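Local coordinates for CRISPR-associated protein, Cse1 family (Acidimicrobium ferrooxidans, PDB 4H3T) that probably serves as the large subunit of a type I-E CRISPR Cascade complex, the subunit that in related systems takes part in recognising foreign DNA targets, at residues 12-20 / 28-36; 77-86 / 211-220. The protein carries 1 engineered substitution. All coordinates share one frame; numbering follows the deposited sequence.

Contact 1 of 2, residues 12-20 / 28-36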
loop_
_atom_site.group_PDB
_atom_site.type_symbol
_atom_site.label_atom_id
_atom_site.label_comp_id
_atom_site.label_asym_id
_atom_site.label_seq_id
_atom_site.Cartn_x
_atom_site.Cartn_y
_atom_site.Cartn_z
ATOM N N LEU A 12 19.836 -9.763 -14.153
ATOM C CA LEU A 12 18.466 -9.763 -13.620
ATOM C C LEU A 12 17.428 -10.116 -14.671
ATOM O O LEU A 12 16.284 -10.458 -14.330
ATOM C CB LEU A 12 18.159 -8.395 -12.991
ATOM C CG LEU A 12 19.031 -7.948 -11.815
ATOM C CD1 LEU A 12 18.652 -6.531 -11.408
ATOM C CD2 LEU A 12 18.930 -8.911 -10.661
ATOM N N SER A 13 17.777 -10.036 -15.939
ATOM C CA SER A 13 16.836 -10.482 -16.966
ATOM C C SER A 13 16.809 -12.012 -17.113
ATOM O O SER A 13 15.851 -12.519 -17.673
ATOM C CB SER A 13 17.156 -9.860 -18.323
ATOM O OG SER A 13 18.272 -10.464 -18.963
ATOM N N SER A 14 17.877 -12.750 -16.695
ATOM C CA SER A 14 17.946 -14.193 -16.923
ATOM C C SER A 14 18.215 -15.034 -15.664
ATOM O O SER A 14 18.001 -16.238 -15.701
ATOM C CB SER A 14 19.009 -14.505 -17.986
ATOM O OG SER A 14 20.244 -13.900 -17.631
ATOM N N GLU A 15 18.569 -14.428 -14.551
ATOM C CA GLU A 15 18.776 -15.147 -13.270
ATOM C C GLU A 15 17.550 -15.074 -12.407
ATOM O O GLU A 15 16.889 -14.037 -12.402
ATOM C CB GLU A 15 19.922 -14.517 -12.451
ATOM C CG GLU A 15 21.222 -14.521 -13.189
ATOM C CD GLU A 15 22.054 -15.772 -13.079
ATOM O OE1 GLU A 15 21.513 -16.865 -12.785
ATOM O OE2 GLU A 15 23.276 -15.641 -13.288
ATOM N N PRO A 16 17.315 -16.089 -11.569
ATOM C CA PRO A 16 16.093 -16.066 -10.721
ATOM C C PRO A 16 16.215 -15.137 -9.507
ATOM O O PRO A 16 17.174 -15.219 -8.766
ATOM C CB PRO A 16 15.906 -17.539 -10.309
ATOM C CG PRO A 16 17.242 -18.199 -10.484
ATOM C CD PRO A 16 18.022 -17.396 -11.505
ATOM N N TRP A 17 15.272 -14.189 -9.339
ATOM C CA TRP A 17 15.292 -13.349 -8.157
ATOM C C TRP A 17 13.921 -12.812 -7.711
ATOM O O TRP A 17 13.866 -12.187 -6.663
ATOM C CB TRP A 17 16.261 -12.145 -8.347
ATOM C CG TRP A 17 15.898 -11.201 -9.432
ATOM C CD1 TRP A 17 15.983 -11.417 -10.776
ATOM C CD2 TRP A 17 15.385 -9.879 -9.265
ATOM N NE1 TRP A 17 15.528 -10.327 -11.460
ATOM C CE2 TRP A 17 15.205 -9.336 -10.561
ATOM C CE3 TRP A 17 15.177 -9.048 -8.149
ATOM C CZ2 TRP A 17 14.804 -8.005 -10.773
ATOM C CZ3 TRP A 17 14.806 -7.728 -8.356
ATOM C CH2 TRP A 17 14.632 -7.210 -9.662
ATOM N N LEU A 18 12.864 -13.001 -8.504
ATOM C CA LEU A 18 11.518 -12.468 -8.240
ATOM C C LEU A 18 10.634 -13.591 -7.717
ATOM O O LEU A 18 10.329 -14.513 -8.451
ATOM C CB LEU A 18 10.947 -11.859 -9.530
ATOM C CG LEU A 18 11.779 -10.705 -10.074
ATOM C CD1 LEU A 18 11.414 -10.412 -11.456
ATOM C CD2 LEU A 18 11.624 -9.453 -9.236
ATOM N N PRO A 19 10.289 -13.579 -6.416
ATOM C CA PRO A 19 9.516 -14.706 -5.859
ATOM C C PRO A 19 8.053 -14.627 -6.274
ATOM O O PRO A 19 7.388 -13.601 -6.101
ATOM C CB PRO A 19 9.698 -14.562 -4.343
ATOM C CG PRO A 19 10.207 -13.235 -4.127
ATOM C CD PRO A 19 10.570 -12.569 -5.390
ATOM N N VAL A 20 7.565 -15.709 -6.812
ATOM C CA VAL A 20 6.191 -15.780 -7.294
ATOM C C VAL A 20 5.554 -17.068 -6.844
ATOM O O VAL A 20 6.229 -18.019 -6.470
ATOM C CB VAL A 20 6.091 -15.631 -8.834
ATOM C CG1 VAL A 20 6.615 -14.288 -9.284
ATOM C CG2 VAL A 20 6.819 -16.761 -9.542
ATOM N N SER A 28 8.526 -20.262 -6.320
ATOM C CA SER A 28 9.943 -20.169 -6.692
ATOM C C SER A 28 10.269 -18.767 -7.241
ATOM O O SER A 28 9.404 -17.887 -7.313
ATOM C CB SER A 28 10.339 -21.264 -7.681
ATOM O OG SER A 28 9.716 -21.144 -8.945
ATOM N N GLU A 29 11.526 -18.528 -7.484
ATOM C CA GLU A 29 12.003 -17.251 -8.000
ATOM C C GLU A 29 12.147 -17.301 -9.471
ATOM O O GLU A 29 12.565 -18.319 -10.011
ATOM C CB GLU A 29 13.336 -16.876 -7.361
ATOM C CG GLU A 29 13.139 -16.464 -5.933
ATOM C CD GLU A 29 14.442 -16.184 -5.207
ATOM O OE1 GLU A 29 15.511 -16.212 -5.849
ATOM O OE2 GLU A 29 14.390 -15.960 -3.983
ATOM N N VAL A 30 11.809 -16.201 -10.159
ATOM C CA VAL A 30 11.952 -16.157 -11.617
ATOM C C VAL A 30 12.774 -14.918 -12.014
ATOM O O VAL A 30 12.928 -13.972 -11.237
ATOM C CB VAL A 30 10.574 -16.190 -12.334
ATOM C CG1 VAL A 30 9.865 -17.520 -12.094
ATOM C CG2 VAL A 30 9.659 -15.002 -11.931
ATOM N N SER A 31 13.253 -14.920 -13.224
ATOM C CA SER A 31 13.976 -13.786 -13.826
ATOM C C SER A 31 12.962 -12.791 -14.379
ATOM O O SER A 31 11.766 -13.113 -14.456
ATOM C CB SER A 31 14.824 -14.298 -14.958
ATOM O OG SER A 31 13.939 -14.871 -15.905
ATOM N N LEU A 32 13.424 -11.627 -14.803
ATOM C CA LEU A 32 12.523 -10.651 -15.398
ATOM C C LEU A 32 11.987 -11.147 -16.749
ATOM O O LEU A 32 10.838 -10.923 -17.040
ATOM C CB LEU A 32 13.160 -9.284 -15.587
ATOM C CG LEU A 32 13.421 -8.496 -14.359
ATOM C CD1 LEU A 32 14.419 -7.418 -14.674
ATOM C CD2 LEU A 32 12.155 -7.887 -13.817
ATOM N N ARG A 33 12.764 -11.911 -17.500
ATOM C CA ARG A 33 12.311 -12.478 -18.742
ATOM C C ARG A 33 11.160 -13.458 -18.463
ATOM O O ARG A 33 10.100 -13.324 -19.073
ATOM C CB ARG A 33 13.473 -13.148 -19.509
ATOM C CG ARG A 33 13.040 -13.535 -20.911
ATOM C CD ARG A 33 13.196 -15.007 -21.155
ATOM N NE ARG A 33 12.836 -15.367 -22.532
ATOM C CZ ARG A 33 12.268 -16.514 -22.876
ATOM N NH1 ARG A 33 11.970 -17.421 -21.949
ATOM N NH2 ARG A 33 11.965 -16.760 -24.151
ATOM N N ASP A 34 11.351 -14.396 -17.534
ATOM C CA ASP A 34 10.312 -15.375 -17.187
ATOM C C ASP A 34 9.097 -14.768 -16.504
ATOM O O ASP A 34 8.002 -15.245 -16.716
ATOM C CB ASP A 34 10.885 -16.513 -16.312
ATOM C CG ASP A 34 11.568 -17.566 -17.169
ATOM O OD1 ASP A 34 11.428 -17.498 -18.413
ATOM O OD2 ASP A 34 12.268 -18.439 -16.601
ATOM N N ILE A 35 9.245 -13.708 -15.760
ATOM C CA ILE A 35 8.057 -13.124 -15.131
ATOM C C ILE A 35 7.062 -12.583 -16.237
ATOM O O ILE A 35 5.853 -12.647 -16.044
ATOM C CB ILE A 35 8.428 -12.090 -14.022
ATOM C CG1 ILE A 35 7.380 -12.146 -12.882
ATOM C CG2 ILE A 35 8.623 -10.721 -14.568
ATOM C CD1 ILE A 35 7.543 -11.229 -11.776
ATOM N N PHE A 36 7.560 -12.182 -17.400
ATOM C CA PHE A 36 6.732 -11.732 -18.510
ATOM C C PHE A 36 6.275 -12.916 -19.341
ATOM O O PHE A 36 5.098 -13.056 -19.605
ATOM C CB PHE A 36 7.525 -10.725 -19.374
ATOM C CG PHE A 36 7.415 -9.368 -18.747
ATOM C CD1 PHE A 36 6.264 -8.617 -18.900
ATOM C CD2 PHE A 36 8.452 -8.847 -17.982
ATOM C CE1 PHE A 36 6.145 -7.392 -18.305
ATOM C CE2 PHE A 36 8.310 -7.628 -17.334
ATOM C CZ PHE A 36 7.165 -6.894 -17.525
#
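W17 and L32 meet where the loop entering a β-hairpin folds back over the helix that leaves it: CZ2, on the six-membered ring of W17, lies 3.9 Å from L32 CG, which comes in at the edge of the indole. The ring itself is sandwiched by its own segment, L12 CD2 on one face and L18 CD2 on the other. Its NE1 donates in the ring plane to a lone pair of L12 O, 3.0 Å away, and the same oxygen accepts from L32 N at 3.1 Å, so one carbonyl ties the indole to the first turn of the helix. With chi1 at 63°, CG sits between the backbone N and carbonyl carbon, folding the indole back over the loop. A leucine in place of W17 would probably leave L12 O without its indole donor and open a gap between L12, L18 and L32.

Beside the ring, L18 CD1 presses on L32 CD2 at 3.5 Å and also reaches I35 CD1, which V20 CG1 touches as well; branched aliphatic residues suit this buried face between hairpin and helix. W17 N and L18 N both bond to V30 O, a classic β-bulge, the second at 2.9 Å. V30 N returns a bond to L18 O, and V20 pairs with S28. S31 is the helix N-cap: its OG accepts from D34 N at 3.1 Å, a task suited to a short hydroxyl side chain.

Further out, R33 forms salt bridges with D92 and E88, and E29 with R162. Helix 52-68 packs on W17 and L32, helix 157-170 covers W17 and L12, helix 88-98 borders S13 and R33, and strand 42-45 flanks strand 18-22, opposite strand 27-30, in the three-stranded sheet.

Contact 2 of 2, residues 77-86 / 211-220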
loop_
_atom_site.group_PDB
_atom_site.type_symbol
_atom_site.label_atom_id
_atom_site.label_comp_id
_atom_site.label_asym_id
_atom_site.label_seq_id
_atom_site.Cartn_x
_atom_site.Cartn_y
_atom_site.Cartn_z
ATOM N N TRP A 77 -5.132 -1.662 -25.393
ATOM C CA TRP A 77 -5.327 -2.371 -24.118
ATOM C C TRP A 77 -6.225 -3.606 -24.334
ATOM O O TRP A 77 -5.930 -4.673 -23.855
ATOM C CB TRP A 77 -5.957 -1.434 -23.067
ATOM C CG TRP A 77 -5.970 -1.998 -21.689
ATOM C CD1 TRP A 77 -5.018 -1.842 -20.720
ATOM C CD2 TRP A 77 -6.999 -2.803 -21.110
ATOM N NE1 TRP A 77 -5.315 -2.620 -19.635
ATOM C CE2 TRP A 77 -6.527 -3.238 -19.851
ATOM C CE3 TRP A 77 -8.182 -3.351 -21.598
ATOM C CZ2 TRP A 77 -7.296 -4.076 -19.018
ATOM C CZ3 TRP A 77 -8.931 -4.167 -20.778
ATOM C CH2 TRP A 77 -8.467 -4.564 -19.532
ATOM N N GLY A 78 -7.309 -3.395 -25.037
ATOM C CA GLY A 78 -8.280 -4.408 -25.427
ATOM C C GLY A 78 -7.648 -5.599 -26.139
ATOM O O GLY A 78 -7.930 -6.741 -25.785
ATOM N N ARG A 79 -6.740 -5.364 -27.086
ATOM C CA ARG A 79 -6.077 -6.497 -27.761
ATOM C C ARG A 79 -5.144 -7.255 -26.795
ATOM O O ARG A 79 -4.992 -8.461 -26.907
ATOM C CB ARG A 79 -5.295 -6.052 -29.024
ATOM C CG ARG A 79 -6.210 -5.644 -30.209
ATOM C CD ARG A 79 -5.379 -5.370 -31.473
ATOM N NE ARG A 79 -4.785 -4.031 -31.434
ATOM C CZ ARG A 79 -5.406 -2.900 -31.776
ATOM N NH1 ARG A 79 -6.659 -2.924 -32.216
ATOM N NH2 ARG A 79 -4.776 -1.738 -31.680
ATOM N N LEU A 80 -4.543 -6.578 -25.829
ATOM C CA LEU A 80 -3.719 -7.273 -24.828
ATOM C C LEU A 80 -4.596 -8.119 -23.888
ATOM O O LEU A 80 -4.279 -9.286 -23.637
ATOM C CB LEU A 80 -2.913 -6.263 -24.014
ATOM C CG LEU A 80 -1.847 -5.548 -24.796
ATOM C CD1 LEU A 80 -1.300 -4.373 -24.026
ATOM C CD2 LEU A 80 -0.675 -6.463 -25.101
ATOM N N TRP A 81 -5.712 -7.543 -23.405
ATOM C CA TRP A 81 -6.623 -8.234 -22.504
ATOM C C TRP A 81 -7.194 -9.494 -23.173
ATOM O O TRP A 81 -7.238 -10.526 -22.530
ATOM C CB TRP A 81 -7.750 -7.302 -22.060
ATOM C CG TRP A 81 -8.636 -7.912 -21.021
ATOM C CD1 TRP A 81 -9.835 -8.531 -21.233
ATOM C CD2 TRP A 81 -8.323 -8.100 -19.629
ATOM N NE1 TRP A 81 -10.330 -9.016 -20.042
ATOM C CE2 TRP A 81 -9.405 -8.798 -19.050
ATOM C CE3 TRP A 81 -7.249 -7.718 -18.807
ATOM C CZ2 TRP A 81 -9.439 -9.122 -17.688
ATOM C CZ3 TRP A 81 -7.306 -8.010 -17.451
ATOM C CH2 TRP A 81 -8.389 -8.708 -16.912
ATOM N N GLU A 82 -7.582 -9.410 -24.465
ATOM C CA GLU A 82 -8.181 -10.529 -25.214
ATOM C C GLU A 82 -7.141 -11.619 -25.571
ATOM O O GLU A 82 -7.534 -12.755 -25.833
ATOM C CB GLU A 82 -8.869 -10.007 -26.501
ATOM C CG GLU A 82 -10.057 -9.075 -26.265
ATOM C CD GLU A 82 -10.437 -8.130 -27.404
ATOM O OE1 GLU A 82 -9.904 -8.287 -28.530
ATOM O OE2 GLU A 82 -11.250 -7.207 -27.157
ATOM N N ALA A 83 -5.838 -11.288 -25.614
ATOM C CA ALA A 83 -4.787 -12.284 -25.880
ATOM C C ALA A 83 -4.555 -13.087 -24.602
ATOM O O ALA A 83 -4.978 -12.628 -23.543
ATOM C CB ALA A 83 -3.495 -11.597 -26.337
ATOM N N ASP A 84 -3.893 -14.257 -24.657
ATOM C CA ASP A 84 -3.749 -15.081 -23.453
ATOM C C ASP A 84 -2.350 -15.054 -22.827
ATOM O O ASP A 84 -2.167 -15.612 -21.747
ATOM C CB ASP A 84 -4.142 -16.529 -23.727
ATOM C CG ASP A 84 -3.134 -17.309 -24.510
ATOM O OD1 ASP A 84 -2.508 -16.718 -25.419
ATOM O OD2 ASP A 84 -2.955 -18.512 -24.208
ATOM N N ARG A 85 -1.374 -14.462 -23.515
ATOM C CA ARG A 85 -0.016 -14.383 -23.000
ATOM C C ARG A 85 0.708 -13.219 -23.681
ATOM O O ARG A 85 0.245 -12.685 -24.708
ATOM C CB ARG A 85 0.710 -15.727 -23.219
ATOM C CG ARG A 85 0.906 -16.063 -24.678
ATOM C CD ARG A 85 1.642 -17.377 -24.982
ATOM N NE ARG A 85 1.126 -18.568 -24.305
ATOM C CZ ARG A 85 0.046 -19.264 -24.663
ATOM N NH1 ARG A 85 -0.312 -20.344 -23.976
ATOM N NH2 ARG A 85 -0.694 -18.880 -25.701
ATOM N N PHE A 86 1.827 -12.838 -23.109
ATOM C CA PHE A 86 2.677 -11.799 -23.678
ATOM C C PHE A 86 3.586 -12.436 -24.736
ATOM O O PHE A 86 3.922 -13.613 -24.665
ATOM C CB PHE A 86 3.515 -11.078 -22.596
ATOM C CG PHE A 86 2.735 -10.243 -21.604
ATOM C CD1 PHE A 86 1.870 -9.243 -22.033
ATOM C CD2 PHE A 86 2.880 -10.442 -20.246
ATOM C CE1 PHE A 86 1.215 -8.416 -21.099
ATOM C CE2 PHE A 86 2.259 -9.600 -19.322
ATOM C CZ PHE A 86 1.420 -8.601 -19.763
ATOM N N ARG A 211 -0.515 -11.705 -15.133
ATOM C CA ARG A 211 -0.781 -11.045 -16.408
ATOM C C ARG A 211 -2.003 -10.143 -16.293
ATOM O O ARG A 211 -1.939 -9.004 -16.749
ATOM C CB ARG A 211 -0.959 -12.060 -17.532
ATOM C CG ARG A 211 -1.207 -11.407 -18.846
ATOM C CD ARG A 211 -0.949 -12.361 -19.990
ATOM N NE ARG A 211 -0.884 -11.594 -21.231
ATOM C CZ ARG A 211 -1.934 -11.137 -21.905
ATOM N NH1 ARG A 211 -3.168 -11.391 -21.484
ATOM N NH2 ARG A 211 -1.758 -10.408 -22.992
ATOM N N GLU A 212 -3.074 -10.608 -15.632
ATOM C CA GLU A 212 -4.267 -9.778 -15.364
ATOM C C GLU A 212 -3.934 -8.580 -14.508
ATOM O O GLU A 212 -4.350 -7.479 -14.815
ATOM C CB GLU A 212 -5.356 -10.544 -14.624
ATOM C CG GLU A 212 -6.068 -11.610 -15.397
ATOM C CD GLU A 212 -7.259 -12.164 -14.632
ATOM O OE1 GLU A 212 -7.612 -11.619 -13.555
ATOM O OE2 GLU A 212 -7.829 -13.166 -15.116
ATOM N N THR A 213 -3.184 -8.795 -13.413
ATOM C CA THR A 213 -2.724 -7.719 -12.525
ATOM C C THR A 213 -1.947 -6.670 -13.286
ATOM O O THR A 213 -2.168 -5.482 -13.103
ATOM C CB THR A 213 -1.840 -8.301 -11.408
ATOM O OG1 THR A 213 -2.654 -9.187 -10.641
ATOM C CG2 THR A 213 -1.178 -7.237 -10.530
ATOM N N LEU A 214 -1.025 -7.100 -14.128
ATOM C CA LEU A 214 -0.246 -6.143 -14.910
ATOM C C LEU A 214 -1.142 -5.345 -15.858
ATOM O O LEU A 214 -1.072 -4.124 -15.847
ATOM C CB LEU A 214 0.840 -6.839 -15.690
ATOM C CG LEU A 214 1.980 -7.440 -14.852
ATOM C CD1 LEU A 214 2.919 -8.231 -15.789
ATOM C CD2 LEU A 214 2.762 -6.381 -14.049
ATOM N N LEU A 215 -2.064 -5.990 -16.515
ATOM C CA LEU A 215 -2.999 -5.284 -17.411
ATOM C C LEU A 215 -3.986 -4.360 -16.667
ATOM O O LEU A 215 -4.255 -3.258 -17.174
ATOM C CB LEU A 215 -3.740 -6.269 -18.282
ATOM C CG LEU A 215 -2.821 -7.032 -19.306
ATOM C CD1 LEU A 215 -3.616 -7.993 -20.109
ATOM C CD2 LEU A 215 -2.120 -6.082 -20.262
ATOM N N LEU A 216 -4.484 -4.743 -15.488
ATOM C CA LEU A 216 -5.347 -3.859 -14.662
ATOM C C LEU A 216 -4.615 -2.592 -14.274
ATOM O O LEU A 216 -5.281 -1.588 -14.009
ATOM C CB LEU A 216 -5.826 -4.588 -13.391
ATOM C CG LEU A 216 -6.786 -5.768 -13.722
ATOM C CD1 LEU A 216 -6.989 -6.702 -12.507
ATOM C CD2 LEU A 216 -8.125 -5.251 -14.193
ATOM N N ASN A 217 -3.255 -2.642 -14.180
ATOM C CA ASN A 217 -2.426 -1.509 -13.776
ATOM C C ASN A 217 -1.816 -0.736 -14.949
ATOM O O ASN A 217 -1.256 0.363 -14.720
ATOM C CB ASN A 217 -1.307 -1.977 -12.836
ATOM C CG ASN A 217 -1.791 -2.229 -11.463
ATOM O OD1 ASN A 217 -1.880 -1.302 -10.704
ATOM N ND2 ASN A 217 -2.203 -3.448 -11.143
ATOM N N LEU A 218 -1.887 -1.294 -16.159
ATOM C CA LEU A 218 -1.336 -0.671 -17.355
ATOM C C LEU A 218 -2.366 0.252 -17.944
ATOM O O LEU A 218 -2.869 0.055 -19.024
ATOM C CB LEU A 218 -0.833 -1.689 -18.359
ATOM C CG LEU A 218 0.474 -2.383 -17.950
ATOM C CD1 LEU A 218 0.622 -3.664 -18.776
ATOM C CD2 LEU A 218 1.649 -1.460 -18.070
ATOM N N VAL A 219 -2.562 1.367 -17.253
ATOM C CA VAL A 219 -3.483 2.374 -17.703
ATOM C C VAL A 219 -2.980 2.918 -19.089
ATOM O O VAL A 219 -1.805 3.375 -19.192
ATOM C CB VAL A 219 -3.613 3.535 -16.676
ATOM C CG1 VAL A 219 -4.645 4.553 -17.153
ATOM C CG2 VAL A 219 -3.935 3.029 -15.260
ATOM N N PRO A 220 -3.838 2.951 -20.114
ATOM C CA PRO A 220 -3.376 3.476 -21.400
ATOM C C PRO A 220 -2.996 4.962 -21.318
ATOM O O PRO A 220 -3.602 5.720 -20.544
ATOM C CB PRO A 220 -4.565 3.216 -22.323
ATOM C CG PRO A 220 -5.165 1.990 -21.786
ATOM C CD PRO A 220 -5.137 2.292 -20.282
HETATM O O HOH W 1 -0.100 -9.932 -25.412
#
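Two nearly antiparallel helix segments, 77-82 and 211-217, pack side by side with their axes 10.6 Å apart, and R211 closes one end of the pair by bonding to the carbonyl of L80, near the C-terminal end of the first helix. Its NH2 donates to L80 O at 2.8 Å, close to the guanidinium plane, and NH1 adds a weak bond to the same oxygen. Extended from CG to NE, with CG anti to the backbone N (chi1 -179°), the side chain reaches across to L80 O. On the way R211 lies over one face of the F86 ring, NE above its centre; CZ is 4.5 Å from the F86 centroid in a cation-pi contact, and R211 CG makes a CH-pi contact with the same face. A water bridges R85 O and R211 NH2, the latter bond weak.

Between the helices L215 is the main apolar filler. Its CB meets the edge of the W81 ring at CE3, 3.8 Å away, and its CD2 packs on L80 CB at the same distance. At the far end tryptophan suits position 77 by offering both an N-H and apolar surface: W77 NE1 donates to L215 O at 2.8 Å, the oxygen lying in the ring plane, while P220 CG rests 3.7 Å from W77 CB. Together these contacts make an antiparallel pairing of helices 74-82 and 210-217.

Overall arrangement
Contacts 1 and 2 follow one another along the chain, the hairpin with its helix closing before helix 74-82 begins, and their centres lie about 19 Å apart. They nevertheless meet directly: F36 O of contact 1 is 3.5 Å from F86 CD2 of contact 2, and F36 CE1 is 4.2 Å from L214 CD1. F36, in the helix of contact 1, thus borders the F86 and R211 end of contact 2. Helix 52-68 runs along both, touching W17, L32 and F36 of contact 1 and L214 and L218 of contact 2. All four segments belong to the Cse1 family region.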